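Local coordinates for protein beta-galactosidase (Bacillus circulans subsp. alkalophilus, PDB 3TTY) that hydrolyses beta-galactosides, releasing their terminal galactose, as a glycoside hydrolase built around a TIM-barrel domain, at residues A[22-27]-A[346-351]; A[27-32]-A[70-75]; A[64-69]-A[74-79]. All blocks are in the same frame, centred on the assembly; numbering follows the deposited sequence.

Starting from the N terminus, helix 22-35 enters two of the three contacts: its first turns in interaction 1 and its middle in interaction 2, with Glu27 common to both ranges. Interaction 3 closes the shortest loop, folding helix 60-71 back on the strand that follows it, 75-79. Interaction 2 closes a longer one, bringing Glu72 and Ile74, just beyond that helix, back to helix 22-35; the two contacts share Ile74 and Tyr75. Interaction 1 encloses both, since residues 346-351, beyond the last barrel strand, return to the start of helix 22-35 across more than three hundred residues. Together they join the first two barrel helices, the third strand and the loop after the eighth.

Interaction 1 of 3, residues A[22-27]-A[346-351]; sequences KATMEE and QLRRSV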
ATOM      1  N   LYS A  22      -8.574  21.243  40.612  1.00 18.68           N
ATOM      2  CA  LYS A  22      -9.841  21.517  41.295  1.00 23.67           C
ATOM      3  C   LYS A  22     -10.596  22.729  40.753  1.00 23.35           C
ATOM      4  O   LYS A  22     -11.821  22.690  40.591  1.00 23.76           O
ATOM      5  CB  LYS A  22      -9.644  21.606  42.809  1.00 26.00           C
ATOM      6  CG  LYS A  22      -9.144  20.298  43.380  1.00 25.50           C
ATOM      7  CD  LYS A  22      -9.473  20.140  44.842  1.00 32.88           C
ATOM      8  CE  LYS A  22      -9.721  18.673  45.136  1.00 34.34           C
ATOM      9  NZ  LYS A  22      -9.481  18.352  46.556  1.00 37.91           N
ATOM     10  N   ALA A  23      -9.868  23.801  40.466  1.00 21.55           N
ATOM     11  CA  ALA A  23     -10.493  24.987  39.907  1.00 22.80           C
ATOM     12  C   ALA A  23     -11.266  24.643  38.619  1.00 23.34           C
ATOM     13  O   ALA A  23     -12.438  25.012  38.474  1.00 20.48           O
ATOM     14  CB  ALA A  23      -9.456  26.094  39.666  1.00 19.96           C
ATOM     15  N   THR A  24     -10.642  23.923  37.689  1.00 19.26           N
ATOM     16  CA  THR A  24     -11.382  23.624  36.468  1.00 22.99           C
ATOM     17  C   THR A  24     -12.588  22.734  36.770  1.00 18.66           C
ATOM     18  O   THR A  24     -13.635  22.849  36.150  1.00 20.90           O
ATOM     19  CB  THR A  24     -10.503  23.087  35.288  1.00 27.10           C
ATOM     20  OG1 THR A  24     -11.041  21.857  34.782  1.00 23.42           O
ATOM     21  CG2 THR A  24      -9.080  22.914  35.688  1.00 17.43           C
ATOM     22  N   MET A  25     -12.441  21.886  37.768  1.00 18.59           N
ATOM     23  CA  MET A  25     -13.527  21.040  38.210  1.00 19.54           C
ATOM     24  C   MET A  25     -14.736  21.859  38.674  1.00 24.59           C
ATOM     25  O   MET A  25     -15.882  21.460  38.435  1.00 24.79           O
ATOM     26  CB  MET A  25     -13.034  20.106  39.306  1.00 15.36           C
ATOM     27  CG  MET A  25     -13.928  18.931  39.521  1.00 28.44           C
ATOM     28  SD  MET A  25     -13.061  17.515  40.216  1.00 32.20           S
ATOM     29  CE  MET A  25     -14.437  16.389  40.195  1.00 26.08           C
ATOM     30  N   GLU A  26     -14.493  23.004  39.318  1.00 22.12           N
ATOM     31  CA  GLU A  26     -15.594  23.897  39.680  1.00 21.95           C
ATOM     32  C   GLU A  26     -16.312  24.430  38.438  1.00 22.53           C
ATOM     33  O   GLU A  26     -17.539  24.498  38.399  1.00 23.50           O
ATOM     34  CB  GLU A  26     -15.117  25.056  40.564  1.00 23.96           C
ATOM     35  CG  GLU A  26     -14.696  24.640  41.965  1.00 23.90           C
ATOM     36  CD  GLU A  26     -15.789  23.880  42.706  1.00 27.98           C
ATOM     37  OE1 GLU A  26     -15.519  22.752  43.181  1.00 25.13           O
ATOM     38  OE2 GLU A  26     -16.916  24.415  42.813  1.00 24.92           O
ATOM     39  N   GLU A  27     -15.550  24.798  37.414  1.00 23.73           N
ATOM     40  CA  GLU A  27     -16.152  25.206  36.151  1.00 20.71           C
ATOM     41  C   GLU A  27     -16.899  24.046  35.482  1.00 21.62           C
ATOM     42  O   GLU A  27     -17.956  24.253  34.895  1.00 23.53           O
ATOM     43  CB  GLU A  27     -15.104  25.794  35.206  1.00 21.50           C
ATOM     44  CG  GLU A  27     -14.763  27.240  35.503  1.00 24.79           C
ATOM     45  CD  GLU A  27     -16.006  28.114  35.570  1.00 26.40           C
ATOM     46  OE1 GLU A  27     -16.387  28.508  36.695  1.00 30.69           O
ATOM     47  OE2 GLU A  27     -16.603  28.399  34.508  1.00 21.55           O
ATOM     48  N   GLN A 346     -15.930  13.567  24.797  1.00 17.89           N
ATOM     49  CA  GLN A 346     -15.855  13.510  26.251  1.00 18.15           C
ATOM     50  C   GLN A 346     -16.392  14.848  26.772  1.00 22.00           C
ATOM     51  O   GLN A 346     -16.744  15.723  25.984  1.00 20.58           O
ATOM     52  CB  GLN A 346     -14.419  13.275  26.731  1.00 18.91           C
ATOM     53  CG  GLN A 346     -13.379  14.254  26.169  1.00 15.16           C
ATOM     54  CD  GLN A 346     -11.986  14.036  26.767  1.00 18.25           C
ATOM     55  OE1 GLN A 346     -11.854  13.784  27.960  1.00 18.88           O
ATOM     56  NE2 GLN A 346     -10.943  14.132  25.930  1.00 17.05           N
ATOM     57  N   LEU A 347     -16.450  15.015  28.091  1.00 23.19           N
ATOM     58  CA  LEU A 347     -17.055  16.216  28.666  1.00 20.64           C
ATOM     59  C   LEU A 347     -16.166  17.477  28.579  1.00 21.35           C
ATOM     60  O   LEU A 347     -16.672  18.594  28.470  1.00 22.11           O
ATOM     61  CB  LEU A 347     -17.535  15.947  30.096  1.00 18.24           C
ATOM     62  CG  LEU A 347     -18.591  14.849  30.207  1.00 18.82           C
ATOM     63  CD1 LEU A 347     -19.267  14.859  31.564  1.00 17.85           C
ATOM     64  CD2 LEU A 347     -19.627  15.017  29.088  1.00 20.51           C
ATOM     65  N   ARG A 348     -14.849  17.301  28.608  1.00 19.35           N
ATOM     66  CA  ARG A 348     -13.934  18.432  28.412  1.00 20.57           C
ATOM     67  C   ARG A 348     -12.671  17.991  27.675  1.00 18.47           C
ATOM     68  O   ARG A 348     -12.045  17.006  28.051  1.00 17.59           O
ATOM     69  CB  ARG A 348     -13.579  19.107  29.740  1.00 13.96           C
ATOM     70  CG  ARG A 348     -12.172  19.673  29.781  1.00 18.07           C
ATOM     71  CD  ARG A 348     -12.047  21.132  30.241  1.00 19.79           C
ATOM     72  NE  ARG A 348     -12.939  21.581  31.319  1.00 20.39           N
ATOM     73  CZ  ARG A 348     -13.081  22.873  31.644  1.00 22.40           C
ATOM     74  NH1 ARG A 348     -12.393  23.801  30.989  1.00 14.45           N
ATOM     75  NH2 ARG A 348     -13.894  23.253  32.621  1.00 21.63           N
ATOM     76  N   ARG A 349     -12.310  18.727  26.628  1.00 16.91           N
ATOM     77  CA  ARG A 349     -11.213  18.350  25.739  1.00 16.62           C
ATOM     78  C   ARG A 349      -9.876  18.207  26.468  1.00 20.21           C
ATOM     79  O   ARG A 349      -9.576  18.927  27.430  1.00 15.64           O
ATOM     80  CB  ARG A 349     -11.103  19.327  24.551  1.00 16.20           C
ATOM     81  CG  ARG A 349     -12.121  19.051  23.454  1.00 20.70           C
ATOM     82  CD  ARG A 349     -12.351  20.180  22.439  1.00 22.94           C
ATOM     83  NE  ARG A 349     -11.363  20.209  21.383  1.00 21.37           N
ATOM     84  CZ  ARG A 349     -11.612  20.430  20.089  1.00 21.12           C
ATOM     85  NH1 ARG A 349     -12.834  20.663  19.632  1.00 18.17           N
ATOM     86  NH2 ARG A 349     -10.600  20.442  19.239  1.00 20.35           N
ATOM     87  N   SER A 350      -9.101  17.227  26.019  1.00 20.80           N
ATOM     88  CA  SER A 350      -7.734  17.014  26.477  1.00 17.25           C
ATOM     89  C   SER A 350      -6.812  17.982  25.748  1.00 18.35           C
ATOM     90  O   SER A 350      -7.253  18.698  24.851  1.00 19.26           O
ATOM     91  CB  SER A 350      -7.314  15.592  26.145  1.00 17.21           C
ATOM     92  OG  SER A 350      -7.518  15.367  24.762  1.00 18.50           O
ATOM     93  N   VAL A 351      -5.519  17.917  26.048  1.00 21.09           N
ATOM     94  CA  VAL A 351      -4.655  19.075  25.877  1.00 20.49           C
ATOM     95  C   VAL A 351      -3.277  18.992  25.129  1.00 20.68           C
ATOM     96  O   VAL A 351      -2.845  20.006  24.600  1.00 20.64           O
ATOM     97  CB  VAL A 351      -4.545  19.769  27.274  1.00 22.42           C
ATOM     98  CG1 VAL A 351      -3.125  19.972  27.709  1.00 17.05           C
ATOM     99  CG2 VAL A 351      -5.399  21.032  27.326  1.00 21.56           C
TER
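Arg348 sends its guanidinium group across to the first turns of helix 22-35, where it meets Thr24 and Glu27. Thr24 OG1 stands over one face of the group, about 3.7 Å above the plane and displaced toward its rim, with Arg348 CZ 3.9 Å from Thr24 OG1. Glu27 comes in differently: its CB lies at the edge, in the guanidinium plane, 3.8 Å from Arg348 NH2. The same NH2 is 3.6 Å from the backbone Thr24 O, too far for a hydrogen bond. An arginine suits this place because its long chain, bent at chi2 and chi3, can carry a flat cation from the loop to the helix. The packed side of the contact is this buried group: its NH2 forms a salt bridge with Asp28, the next residue of the helix, and Trp20 adds a cation-pi interaction. Thr24 OG1, by contrast, covers that face without a hydrogen-bonding partner in the model, and as chi1 of 127° lies near an eclipsed position its placing is less certain. The looser side lies at Glu27, which is partly exposed. Its chain bends at chi2 and leads the carboxylate away, leaving OE2 6.1 Å from Arg348 NH2; its salt bridge is made with Arg30, one turn on. The attraction to Arg348 is therefore probably only long-range. Only about 100 Å² is buried between the segments, so the surrounding salt bridge and cation-pi interaction probably do more to hold Arg348 than this contact does. The arrangement belongs to the closure of a TIM barrel: the loop following the eighth strand, 339-344, meets the helix following the first, 10-14, on the side of the barrel where the galactose binds, with the Arg348 side chain about 14 Å from the sugar.

Interaction 2 of 3, residues A[27-32]-A[70-75]; sequences EDMRMF and TKENIY
Met29 on helix 22-35 and Glu72, just after helix 60-71, bring their CA atoms to 7.2 Å, just where the second backbone stops being helical: Asn73 has a positive phi (55°) and closes a Schellman motif, with Asn73 N bonded to Thr70 O at 2.8 Å. Asparagine tolerates this left-handed conformation better than most residues, and it turns the chain so that Ile74 faces helix 22-35. Met29 is the central side chain. Bent at both chi2 and chi3, it slants across Glu72, and its SD rests 3.7 Å from Glu72 CG. The glutamate thus offers its aliphatic stem to the sulfur, while its carboxylate is taken up by a salt bridge from Arg68 and a hydrogen bond from Asn33. Ile74 reaches in with CD1, placed by a CG1 that lies anti to the carbonyl carbon (chi1 -69°). This methyl is 4.2 Å from Met29 SD and approaches the edge of the Phe32 ring, 4.1 Å from Phe32 CD2, the two side chains crossing at about a right angle. Beyond it, the rings of Phe32 and Tyr15 meet edge-to-face. A flexible thioether, an isoleucine methyl and a ring edge thus pack without directional bonds, while the carboxylate beside them is satisfied by partners of its own, so that dispersion and exclusion of water probably carry this contact.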
ATOM      1  N   GLU A  27     -15.550  24.798  37.414  1.00 23.73           N
ATOM      2  CA  GLU A  27     -16.152  25.206  36.151  1.00 20.71           C
ATOM      3  C   GLU A  27     -16.899  24.046  35.482  1.00 21.62           C
ATOM      4  O   GLU A  27     -17.956  24.253  34.895  1.00 23.53           O
ATOM      5  CB  GLU A  27     -15.104  25.794  35.206  1.00 21.50           C
ATOM      6  CG  GLU A  27     -14.763  27.240  35.503  1.00 24.79           C
ATOM      7  CD  GLU A  27     -16.006  28.114  35.570  1.00 26.40           C
ATOM      8  OE1 GLU A  27     -16.387  28.508  36.695  1.00 30.69           O
ATOM      9  OE2 GLU A  27     -16.603  28.399  34.508  1.00 21.55           O
ATOM     10  N   ASP A  28     -16.359  22.833  35.565  1.00 16.68           N
ATOM     11  CA  ASP A  28     -17.050  21.672  35.000  1.00 23.52           C
ATOM     12  C   ASP A  28     -18.439  21.518  35.613  1.00 19.67           C
ATOM     13  O   ASP A  28     -19.423  21.430  34.891  1.00 19.85           O
ATOM     14  CB  ASP A  28     -16.261  20.367  35.203  1.00 19.32           C
ATOM     15  CG  ASP A  28     -14.900  20.386  34.540  1.00 20.32           C
ATOM     16  OD1 ASP A  28     -14.715  21.102  33.534  1.00 18.61           O
ATOM     17  OD2 ASP A  28     -14.011  19.668  35.034  1.00 19.25           O
ATOM     18  N   MET A  29     -18.513  21.474  36.946  1.00 20.03           N
ATOM     19  CA  MET A  29     -19.794  21.304  37.635  1.00 17.92           C
ATOM     20  C   MET A  29     -20.773  22.383  37.198  1.00 20.75           C
ATOM     21  O   MET A  29     -21.938  22.094  36.911  1.00 18.62           O
ATOM     22  CB  MET A  29     -19.637  21.359  39.164  1.00 19.03           C
ATOM     23  CG  MET A  29     -18.774  20.263  39.788  1.00 19.64           C
ATOM     24  SD  MET A  29     -19.199  18.589  39.232  1.00 21.84           S
ATOM     25  CE  MET A  29     -17.884  18.318  38.043  1.00 17.76           C
ATOM     26  N   ARG A  30     -20.295  23.629  37.160  1.00 19.91           N
ATOM     27  CA  ARG A  30     -21.143  24.755  36.798  1.00 23.62           C
ATOM     28  C   ARG A  30     -21.705  24.556  35.388  1.00 21.42           C
ATOM     29  O   ARG A  30     -22.905  24.684  35.172  1.00 20.82           O
ATOM     30  CB  ARG A  30     -20.390  26.093  36.913  1.00 22.10           C
ATOM     31  CG  ARG A  30     -21.245  27.312  36.553  1.00 22.88           C
ATOM     32  CD  ARG A  30     -20.462  28.640  36.563  1.00 23.00           C
ATOM     33  NE  ARG A  30     -19.516  28.714  35.449  1.00 26.15           N
ATOM     34  CZ  ARG A  30     -19.857  29.014  34.199  1.00 21.52           C
ATOM     35  NH1 ARG A  30     -21.123  29.271  33.892  1.00 22.42           N
ATOM     36  NH2 ARG A  30     -18.932  29.045  33.252  1.00 18.10           N
ATOM     37  N   MET A  31     -20.832  24.232  34.439  1.00 19.62           N
ATOM     38  CA  MET A  31     -21.264  24.016  33.054  1.00 23.21           C
ATOM     39  C   MET A  31     -22.105  22.739  32.862  1.00 22.18           C
ATOM     40  O   MET A  31     -23.041  22.728  32.058  1.00 20.59           O
ATOM     41  CB  MET A  31     -20.075  24.091  32.081  1.00 22.12           C
ATOM     42  CG  MET A  31     -19.594  25.541  31.837  1.00 22.81           C
ATOM     43  SD  MET A  31     -18.157  25.821  30.764  1.00 19.94           S
ATOM     44  CE  MET A  31     -16.816  25.653  31.928  1.00 22.21           C
ATOM     45  N   PHE A  32     -21.791  21.679  33.612  1.00 21.04           N
ATOM     46  CA  PHE A  32     -22.579  20.442  33.541  1.00 23.98           C
ATOM     47  C   PHE A  32     -24.026  20.728  33.960  1.00 25.30           C
ATOM     48  O   PHE A  32     -24.966  20.208  33.366  1.00 25.20           O
ATOM     49  CB  PHE A  32     -21.975  19.307  34.396  1.00 21.62           C
ATOM     50  CG  PHE A  32     -20.623  18.802  33.900  1.00 19.08           C
ATOM     51  CD1 PHE A  32     -20.121  19.196  32.669  1.00 17.91           C
ATOM     52  CD2 PHE A  32     -19.862  17.935  34.679  1.00 16.79           C
ATOM     53  CE1 PHE A  32     -18.881  18.740  32.222  1.00 20.96           C
ATOM     54  CE2 PHE A  32     -18.625  17.474  34.238  1.00 18.13           C
ATOM     55  CZ  PHE A  32     -18.134  17.874  33.006  1.00 18.62           C
ATOM     56  N   THR A  70     -20.901  13.867  43.492  1.00 24.09           N
ATOM     57  CA  THR A  70     -22.017  13.481  44.341  1.00 24.63           C
ATOM     58  C   THR A  70     -22.696  14.734  44.907  1.00 25.04           C
ATOM     59  O   THR A  70     -23.914  14.775  45.044  1.00 27.12           O
ATOM     60  CB  THR A  70     -21.548  12.548  45.471  1.00 25.51           C
ATOM     61  OG1 THR A  70     -21.082  11.323  44.899  1.00 28.00           O
ATOM     62  CG2 THR A  70     -22.695  12.237  46.427  1.00 30.04           C
ATOM     63  N   LYS A  71     -21.899  15.757  45.209  1.00 23.13           N
ATOM     64  CA  LYS A  71     -22.426  17.034  45.679  1.00 26.48           C
ATOM     65  C   LYS A  71     -23.403  17.653  44.672  1.00 28.37           C
ATOM     66  O   LYS A  71     -24.402  18.260  45.059  1.00 26.37           O
ATOM     67  CB  LYS A  71     -21.277  17.992  45.995  1.00 27.78           C
ATOM     68  CG  LYS A  71     -21.593  19.032  47.045  1.00 40.50           C
ATOM     69  CD  LYS A  71     -20.320  19.572  47.707  1.00 44.49           C
ATOM     70  CE  LYS A  71     -19.402  20.286  46.708  1.00 45.93           C
ATOM     71  NZ  LYS A  71     -18.091  20.720  47.314  1.00 42.72           N
ATOM     72  N   GLU A  72     -23.126  17.479  43.381  1.00 25.08           N
ATOM     73  CA  GLU A  72     -24.030  17.949  42.328  1.00 22.39           C
ATOM     74  C   GLU A  72     -25.093  16.914  41.991  1.00 24.55           C
ATOM     75  O   GLU A  72     -25.858  17.099  41.052  1.00 25.33           O
ATOM     76  CB  GLU A  72     -23.252  18.265  41.050  1.00 21.23           C
ATOM     77  CG  GLU A  72     -22.186  19.304  41.232  1.00 23.00           C
ATOM     78  CD  GLU A  72     -22.743  20.546  41.868  1.00 21.21           C
ATOM     79  OE1 GLU A  72     -23.831  20.982  41.451  1.00 29.22           O
ATOM     80  OE2 GLU A  72     -22.113  21.069  42.800  1.00 25.29           O
ATOM     81  N   ASN A  73     -25.126  15.818  42.742  1.00 26.74           N
ATOM     82  CA  ASN A  73     -26.047  14.718  42.449  1.00 30.20           C
ATOM     83  C   ASN A  73     -25.901  14.200  41.009  1.00 27.67           C
ATOM     84  O   ASN A  73     -26.866  13.754  40.385  1.00 31.76           O
ATOM     85  CB  ASN A  73     -27.505  15.101  42.770  1.00 31.62           C
ATOM     86  CG  ASN A  73     -28.452  13.888  42.768  1.00 45.43           C
ATOM     87  OD1 ASN A  73     -29.555  13.947  42.213  1.00 49.28           O
ATOM     88  ND2 ASN A  73     -28.016  12.783  43.383  1.00 36.65           N
ATOM     89  N   ILE A  74     -24.680  14.268  40.486  1.00 23.57           N
ATOM     90  CA  ILE A  74     -24.361  13.638  39.214  1.00 23.35           C
ATOM     91  C   ILE A  74     -24.027  12.173  39.468  1.00 22.95           C
ATOM     92  O   ILE A  74     -23.317  11.848  40.420  1.00 22.41           O
ATOM     93  CB  ILE A  74     -23.183  14.338  38.525  1.00 21.00           C
ATOM     94  CG1 ILE A  74     -23.601  15.734  38.067  1.00 19.53           C
ATOM     95  CG2 ILE A  74     -22.674  13.516  37.353  1.00 18.89           C
ATOM     96  CD1 ILE A  74     -22.455  16.582  37.539  1.00 17.75           C
ATOM     97  N   TYR A  75     -24.565  11.296  38.628  1.00 21.31           N
ATOM     98  CA  TYR A  75     -24.391   9.854  38.787  1.00 22.82           C
ATOM     99  C   TYR A  75     -23.123   9.345  38.119  1.00 22.92           C
ATOM    100  O   TYR A  75     -22.619   9.962  37.176  1.00 22.99           O
ATOM    101  CB  TYR A  75     -25.610   9.113  38.241  1.00 21.62           C
ATOM    102  CG  TYR A  75     -26.850   9.326  39.093  1.00 25.24           C
ATOM    103  CD1 TYR A  75     -26.968   8.721  40.342  1.00 21.05           C
ATOM    104  CD2 TYR A  75     -27.898  10.136  38.650  1.00 26.74           C
ATOM    105  CE1 TYR A  75     -28.099   8.912  41.131  1.00 27.26           C
ATOM    106  CE2 TYR A  75     -29.036  10.336  39.429  1.00 23.72           C
ATOM    107  CZ  TYR A  75     -29.128   9.722  40.666  1.00 29.08           C
ATOM    108  OH  TYR A  75     -30.247   9.912  41.443  1.00 36.19           O
TER

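Interaction 3 of 3, residues A[64-69]-A[74-79]; sequences DIIERL and IYLCLA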
ATOM      1  N   ASP A  64     -12.089  12.145  45.906  1.00 17.56           N
ATOM      2  CA  ASP A  64     -12.441  13.553  45.790  1.00 20.95           C
ATOM      3  C   ASP A  64     -13.283  13.848  44.577  1.00 27.49           C
ATOM      4  O   ASP A  64     -14.248  14.617  44.650  1.00 28.57           O
ATOM      5  CB  ASP A  64     -11.195  14.417  45.751  1.00 22.64           C
ATOM      6  CG  ASP A  64     -10.772  14.862  47.121  1.00 33.94           C
ATOM      7  OD1 ASP A  64     -11.112  14.158  48.110  1.00 34.92           O
ATOM      8  OD2 ASP A  64     -10.116  15.924  47.208  1.00 38.19           O
ATOM      9  N   ILE A  65     -12.909  13.244  43.454  1.00 24.66           N
ATOM     10  CA  ILE A  65     -13.681  13.385  42.239  1.00 24.65           C
ATOM     11  C   ILE A  65     -15.111  12.888  42.442  1.00 19.57           C
ATOM     12  O   ILE A  65     -16.071  13.557  42.064  1.00 20.93           O
ATOM     13  CB  ILE A  65     -13.000  12.648  41.083  1.00 20.80           C
ATOM     14  CG1 ILE A  65     -11.799  13.464  40.614  1.00 20.59           C
ATOM     15  CG2 ILE A  65     -13.978  12.423  39.941  1.00 17.21           C
ATOM     16  CD1 ILE A  65     -10.741  12.627  39.927  1.00 23.25           C
ATOM     17  N   ILE A  66     -15.245  11.718  43.045  1.00 20.39           N
ATOM     18  CA  ILE A  66     -16.555  11.113  43.248  1.00 23.36           C
ATOM     19  C   ILE A  66     -17.402  11.937  44.229  1.00 26.04           C
ATOM     20  O   ILE A  66     -18.600  12.145  44.016  1.00 20.37           O
ATOM     21  CB  ILE A  66     -16.420   9.657  43.732  1.00 23.93           C
ATOM     22  CG1 ILE A  66     -15.918   8.780  42.588  1.00 21.39           C
ATOM     23  CG2 ILE A  66     -17.748   9.133  44.225  1.00 24.27           C
ATOM     24  CD1 ILE A  66     -15.506   7.402  43.024  1.00 21.04           C
ATOM     25  N   GLU A  67     -16.763  12.419  45.291  1.00 26.77           N
ATOM     26  CA  GLU A  67     -17.445  13.241  46.278  1.00 26.84           C
ATOM     27  C   GLU A  67     -17.953  14.522  45.633  1.00 24.22           C
ATOM     28  O   GLU A  67     -19.116  14.878  45.784  1.00 27.53           O
ATOM     29  CB  GLU A  67     -16.516  13.536  47.462  1.00 30.90           C
ATOM     30  CG  GLU A  67     -17.187  14.215  48.650  1.00 47.71           C
ATOM     31  CD  GLU A  67     -18.403  13.453  49.163  1.00 61.06           C
ATOM     32  OE1 GLU A  67     -18.489  12.219  48.935  1.00 62.69           O
ATOM     33  OE2 GLU A  67     -19.277  14.097  49.790  1.00 60.23           O
ATOM     34  N   ARG A  68     -17.088  15.196  44.884  1.00 21.93           N
ATOM     35  CA  ARG A  68     -17.469  16.453  44.253  1.00 23.48           C
ATOM     36  C   ARG A  68     -18.692  16.322  43.350  1.00 24.94           C
ATOM     37  O   ARG A  68     -19.595  17.159  43.390  1.00 22.07           O
ATOM     38  CB  ARG A  68     -16.309  17.058  43.461  1.00 24.87           C
ATOM     39  CG  ARG A  68     -16.661  18.442  42.876  1.00 24.48           C
ATOM     40  CD  ARG A  68     -16.964  19.432  44.007  1.00 26.83           C
ATOM     41  NE  ARG A  68     -17.471  20.727  43.542  1.00 24.03           N
ATOM     42  CZ  ARG A  68     -18.754  20.998  43.310  1.00 24.01           C
ATOM     43  NH1 ARG A  68     -19.690  20.066  43.481  1.00 20.80           N
ATOM     44  NH2 ARG A  68     -19.104  22.210  42.902  1.00 21.97           N
ATOM     45  N   LEU A  69     -18.700  15.279  42.525  1.00 21.91           N
ATOM     46  CA  LEU A  69     -19.819  14.992  41.642  1.00 23.13           C
ATOM     47  C   LEU A  69     -21.080  14.630  42.424  1.00 23.95           C
ATOM     48  O   LEU A  69     -22.195  15.013  42.057  1.00 23.95           O
ATOM     49  CB  LEU A  69     -19.459  13.840  40.702  1.00 22.30           C
ATOM     50  CG  LEU A  69     -18.413  14.143  39.623  1.00 21.63           C
ATOM     51  CD1 LEU A  69     -17.820  12.840  39.103  1.00 22.05           C
ATOM     52  CD2 LEU A  69     -19.035  14.939  38.491  1.00 17.23           C
ATOM     53  N   ILE A  74     -24.680  14.268  40.486  1.00 23.57           N
ATOM     54  CA  ILE A  74     -24.361  13.638  39.214  1.00 23.35           C
ATOM     55  C   ILE A  74     -24.027  12.173  39.468  1.00 22.95           C
ATOM     56  O   ILE A  74     -23.317  11.848  40.420  1.00 22.41           O
ATOM     57  CB  ILE A  74     -23.183  14.338  38.525  1.00 21.00           C
ATOM     58  CG1 ILE A  74     -23.601  15.734  38.067  1.00 19.53           C
ATOM     59  CG2 ILE A  74     -22.674  13.516  37.353  1.00 18.89           C
ATOM     60  CD1 ILE A  74     -22.455  16.582  37.539  1.00 17.75           C
ATOM     61  N   TYR A  75     -24.565  11.296  38.628  1.00 21.31           N
ATOM     62  CA  TYR A  75     -24.391   9.854  38.787  1.00 22.82           C
ATOM     63  C   TYR A  75     -23.123   9.345  38.119  1.00 22.92           C
ATOM     64  O   TYR A  75     -22.619   9.962  37.176  1.00 22.99           O
ATOM     65  CB  TYR A  75     -25.610   9.113  38.241  1.00 21.62           C
ATOM     66  CG  TYR A  75     -26.850   9.326  39.093  1.00 25.24           C
ATOM     67  CD1 TYR A  75     -26.968   8.721  40.342  1.00 21.05           C
ATOM     68  CD2 TYR A  75     -27.898  10.136  38.650  1.00 26.74           C
ATOM     69  CE1 TYR A  75     -28.099   8.912  41.131  1.00 27.26           C
ATOM     70  CE2 TYR A  75     -29.036  10.336  39.429  1.00 23.72           C
ATOM     71  CZ  TYR A  75     -29.128   9.722  40.666  1.00 29.08           C
ATOM     72  OH  TYR A  75     -30.247   9.912  41.443  1.00 36.19           O
ATOM     73  N   LEU A  76     -22.627   8.207  38.602  1.00 22.03           N
ATOM     74  CA  LEU A  76     -21.319   7.710  38.199  1.00 19.09           C
ATOM     75  C   LEU A  76     -21.375   6.398  37.420  1.00 24.26           C
ATOM     76  O   LEU A  76     -21.930   5.393  37.884  1.00 18.20           O
ATOM     77  CB  LEU A  76     -20.417   7.565  39.417  1.00 17.92           C
ATOM     78  CG  LEU A  76     -20.324   8.874  40.204  1.00 23.50           C
ATOM     79  CD1 LEU A  76     -19.728   8.666  41.586  1.00 30.30           C
ATOM     80  CD2 LEU A  76     -19.544   9.899  39.423  1.00 26.48           C
ATOM     81  N   CYS A  77     -20.826   6.442  36.211  1.00 20.55           N
ATOM     82  CA  CYS A  77     -20.488   5.240  35.479  1.00 20.35           C
ATOM     83  C   CYS A  77     -18.994   4.997  35.749  1.00 20.67           C
ATOM     84  O   CYS A  77     -18.134   5.619  35.126  1.00 21.54           O
ATOM     85  CB  CYS A  77     -20.763   5.430  33.992  1.00 19.62           C
ATOM     86  SG  CYS A  77     -20.442   3.956  33.023  1.00 24.01           S
ATOM     87  N   LEU A  78     -18.692   4.119  36.704  1.00 18.04           N
ATOM     88  CA  LEU A  78     -17.324   3.970  37.189  1.00 22.02           C
ATOM     89  C   LEU A  78     -16.560   2.898  36.418  1.00 19.54           C
ATOM     90  O   LEU A  78     -16.963   1.739  36.394  1.00 16.92           O
ATOM     91  CB  LEU A  78     -17.297   3.676  38.697  1.00 15.62           C
ATOM     92  CG  LEU A  78     -15.910   3.536  39.344  1.00 19.95           C
ATOM     93  CD1 LEU A  78     -15.047   4.800  39.145  1.00 19.58           C
ATOM     94  CD2 LEU A  78     -16.014   3.203  40.815  1.00 20.49           C
ATOM     95  N   ALA A  79     -15.456   3.294  35.793  1.00 16.49           N
ATOM     96  CA  ALA A  79     -14.639   2.357  35.025  1.00 17.88           C
ATOM     97  C   ALA A  79     -13.575   1.689  35.910  1.00 16.30           C
ATOM     98  O   ALA A  79     -13.135   2.253  36.908  1.00 15.11           O
ATOM     99  CB  ALA A  79     -13.998   3.064  33.826  1.00 16.11           C
TER
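In the alpha-to-beta connection of the TIM barrel, where helix 60-71 gives way to strand 75-79, Leu69 and Ile66 pack back on Ile74 and Leu76. Ile74 N donates to Leu69 O at 3.0 Å, with an N-H...O angle of 157°; this is the wider of the two bonds of the Schellman motif that ends the helix. The two methyls of Leu76 go to different helix residues. With CG anti to its carbonyl carbon (chi1 -55°), Leu76 directs CD1 to Ile66 CG2, 3.3 Å away, and CD2 to Leu69 CD1, 3.4 Å away. Both distances are shorter than usual van der Waals contact, which suggests close packing of helix on strand, if the model is exact here. The other branch of Leu69, CD2, lies 3.9 Å from Ile74 CD1. Leucine suits both Leu69 and Leu76 because its branched end can divide two methyls between two partners. With an alanine in place of Leu76 both methyl branches would go, which would probably open a gap beside Ile66 CG2 and leave Leu69 CD1 without its close neighbour. Around this layer, Leu69 also touches strand 39-42 and Met29 of helix 22-35, and backbone bonds from Leu76 to Gln141 and Val143 tie the strand to strand 142-146, while the side chains carry helix 60-71 on the outer face of the barrel beside helix 22-35.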